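Local structure of D-alanine--D-alanine ligase (Coxiella burnetii, 3TQT) at residues A[227-232]-A[303-308]. The protein joins two D-alanine molecules into D-alanyl-D-alanine at the expense of ATP, a step in building bacterial cell-wall peptidoglycan. Sequence-based numbering, arbitrary orientation.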
loop_
_atom_site.group_PDB
_atom_site.type_symbol
_atom_site.label_atom_id
_atom_site.label_comp_id
_atom_site.label_asym_id
_atom_site.label_seq_id
_atom_site.Cartn_x
_atom_site.Cartn_y
_atom_site.Cartn_z
ATOM N N GLY A 227 -0.014 -28.650 -14.306
ATOM C CA GLY A 227 -0.390 -28.964 -12.945
ATOM C C GLY A 227 -1.773 -28.479 -12.608
ATOM O O GLY A 227 -2.438 -27.834 -13.413
ATOM N N ARG A 228 -2.203 -28.792 -11.395
ATOM C CA ARG A 228 -3.533 -28.426 -10.965
ATOM C C ARG A 228 -3.506 -27.076 -10.266
ATOM O O ARG A 228 -2.533 -26.730 -9.593
ATOM C CB ARG A 228 -4.099 -29.502 -10.039
ATOM C CG ARG A 228 -4.184 -30.865 -10.696
ATOM C CD ARG A 228 -5.283 -31.682 -10.071
ATOM N NE ARG A 228 -4.830 -32.438 -8.916
ATOM C CZ ARG A 228 -5.651 -33.015 -8.044
ATOM N NH1 ARG A 228 -6.968 -32.894 -8.186
ATOM N NH2 ARG A 228 -5.155 -33.699 -7.024
ATOM N N GLU A 229 -4.575 -26.307 -10.447
ATOM C CA GLU A 229 -4.710 -25.027 -9.764
ATOM C C GLU A 229 -5.464 -25.259 -8.472
ATOM O O GLU A 229 -6.674 -25.481 -8.478
ATOM C CB GLU A 229 -5.438 -24.019 -10.645
ATOM C CG GLU A 229 -4.776 -23.842 -12.000
ATOM C CD GLU A 229 -4.972 -22.456 -12.549
ATOM O OE1 GLU A 229 -4.991 -21.498 -11.748
ATOM O OE2 GLU A 229 -5.110 -22.326 -13.780
ATOM N N ILE A 230 -4.720 -25.224 -7.371
ATOM C CA ILE A 230 -5.246 -25.536 -6.052
ATOM C C ILE A 230 -5.337 -24.237 -5.267
ATOM O O ILE A 230 -4.477 -23.357 -5.400
ATOM C CB ILE A 230 -4.328 -26.528 -5.330
ATOM C CG1 ILE A 230 -4.165 -27.807 -6.170
ATOM C CG2 ILE A 230 -4.853 -26.833 -3.922
ATOM C CD1 ILE A 230 -5.466 -28.503 -6.491
ATOM N N GLU A 231 -6.398 -24.088 -4.486
ATOM C CA GLU A 231 -6.575 -22.872 -3.715
ATOM C C GLU A 231 -6.745 -23.221 -2.251
ATOM O O GLU A 231 -7.140 -24.332 -1.909
ATOM C CB GLU A 231 -7.784 -22.097 -4.217
ATOM C CG GLU A 231 -7.730 -21.799 -5.699
ATOM C CD GLU A 231 -8.899 -20.958 -6.144
ATOM O OE1 GLU A 231 -9.893 -20.897 -5.392
ATOM O OE2 GLU A 231 -8.812 -20.346 -7.225
ATOM N N CYS A 232 -6.424 -22.265 -1.392
ATOM C CA CYS A 232 -6.540 -22.472 0.039
ATOM C C CYS A 232 -6.943 -21.158 0.684
ATOM O O CYS A 232 -6.338 -20.116 0.430
ATOM C CB CYS A 232 -5.212 -22.977 0.605
ATOM S SG CYS A 232 -5.249 -23.361 2.363
ATOM N N ASP A 303 -3.486 -18.956 -4.069
ATOM C CA ASP A 303 -3.658 -19.783 -5.256
ATOM C C ASP A 303 -2.325 -20.399 -5.617
ATOM O O ASP A 303 -1.311 -19.706 -5.692
ATOM C CB ASP A 303 -4.191 -18.959 -6.427
ATOM C CG ASP A 303 -5.569 -18.362 -6.145
ATOM O OD1 ASP A 303 -6.208 -18.735 -5.132
ATOM O OD2 ASP A 303 -6.009 -17.515 -6.945
ATOM N N PHE A 304 -2.348 -21.709 -5.812
ATOM C CA PHE A 304 -1.150 -22.482 -6.076
ATOM C C PHE A 304 -1.247 -23.192 -7.412
ATOM O O PHE A 304 -2.340 -23.397 -7.952
ATOM C CB PHE A 304 -1.025 -23.607 -5.060
ATOM C CG PHE A 304 -0.878 -23.168 -3.638
ATOM C CD1 PHE A 304 0.361 -23.164 -3.030
ATOM C CD2 PHE A 304 -1.986 -22.845 -2.883
ATOM C CE1 PHE A 304 0.490 -22.795 -1.709
ATOM C CE2 PHE A 304 -1.866 -22.476 -1.562
ATOM C CZ PHE A 304 -0.636 -22.456 -0.970
ATOM N N PHE A 305 -0.091 -23.612 -7.914
ATOM C CA PHE A 305 -0.023 -24.722 -8.861
ATOM C C PHE A 305 0.562 -25.905 -8.108
ATOM O O PHE A 305 1.482 -25.749 -7.301
ATOM C CB PHE A 305 0.851 -24.373 -10.066
ATOM C CG PHE A 305 0.118 -23.624 -11.134
ATOM C CD1 PHE A 305 -0.565 -24.303 -12.126
ATOM C CD2 PHE A 305 0.088 -22.242 -11.130
ATOM C CE1 PHE A 305 -1.253 -23.612 -13.108
ATOM C CE2 PHE A 305 -0.593 -21.545 -12.108
ATOM C CZ PHE A 305 -1.268 -22.233 -13.096
ATOM N N VAL A 306 -0.002 -27.085 -8.330
ATOM C CA VAL A 306 0.627 -28.310 -7.865
ATOM C C VAL A 306 1.017 -29.103 -9.100
ATOM O O VAL A 306 0.159 -29.501 -9.885
ATOM C CB VAL A 306 -0.305 -29.147 -6.989
ATOM C CG1 VAL A 306 0.362 -30.473 -6.631
ATOM C CG2 VAL A 306 -0.671 -28.377 -5.747
ATOM N N THR A 307 2.319 -29.303 -9.280
ATOM C CA THR A 307 2.830 -29.941 -10.481
ATOM C C THR A 307 2.556 -31.442 -10.449
ATOM O O THR A 307 2.226 -32.016 -9.401
ATOM C CB THR A 307 4.354 -29.716 -10.645
ATOM O OG1 THR A 307 5.052 -30.448 -9.634
ATOM C CG2 THR A 307 4.697 -28.240 -10.519
ATOM N N PRO A 308 2.690 -32.087 -11.603
ATOM C CA PRO A 308 2.502 -33.539 -11.637
ATOM C C PRO A 308 3.458 -34.247 -10.678
ATOM O O PRO A 308 3.083 -35.258 -10.088
ATOM C CB PRO A 308 2.817 -33.885 -13.084
ATOM C CG PRO A 308 2.420 -32.658 -13.839
ATOM C CD PRO A 308 2.832 -31.512 -12.951
HETATM O O HOH W 1 -3.678 -21.194 -9.087
#
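Strands 228-232 and 303-306 run antiparallel, and two hydrogen-bonded pairs, Arg228 with Val306 and Ile230 with Phe304, clamp them together. The tightest link is Phe304 N to Ile230 O, 2.7 Å, nearly along the C=O axis; that same oxygen meets the edge of the Phe304 ring. The return bond, Ile230 N to Phe304 O, is longer at 3.1 Å, and its donor sits above the carbonyl plane. Phe304 O also accepts a hydrogen bond from a water whose other hydrogen goes to Glu229 OE1.

Close packing belongs to the face carrying Ile230, Phe304 and Val306, where Ile230 CG1 crosses obliquely onto Val306 CG2 at 3.6 Å and Cys232 CB reaches Phe304 CE2. The opposite face mixes acids with an aromatic ring and is more open to solvent, though Glu231 itself is buried. Here the extended Glu229 runs alongside Phe305, Glu229 CG 3.7 Å from Phe305 CE1, with carboxylate and ring planes 29° apart. Glu231 and Asp303 also lie side by side, their carboxylate planes nearly parallel (5° apart), one offset above the other, and Glu231 OE2 3.7 Å from Asp303 OD1; Arg301, salt-bridged to Asp303, probably eases the repulsion. This acidic patch fits the ATP-grasp active site: Asp303 is a predicted magnesium ligand, as are nearby Glu316 and Asn318.

Within the five-stranded antiparallel sheet, strands 241-249 and 312-318 flank the pair, while helix 277-293 packs against Ile230, Cys232 and Phe304.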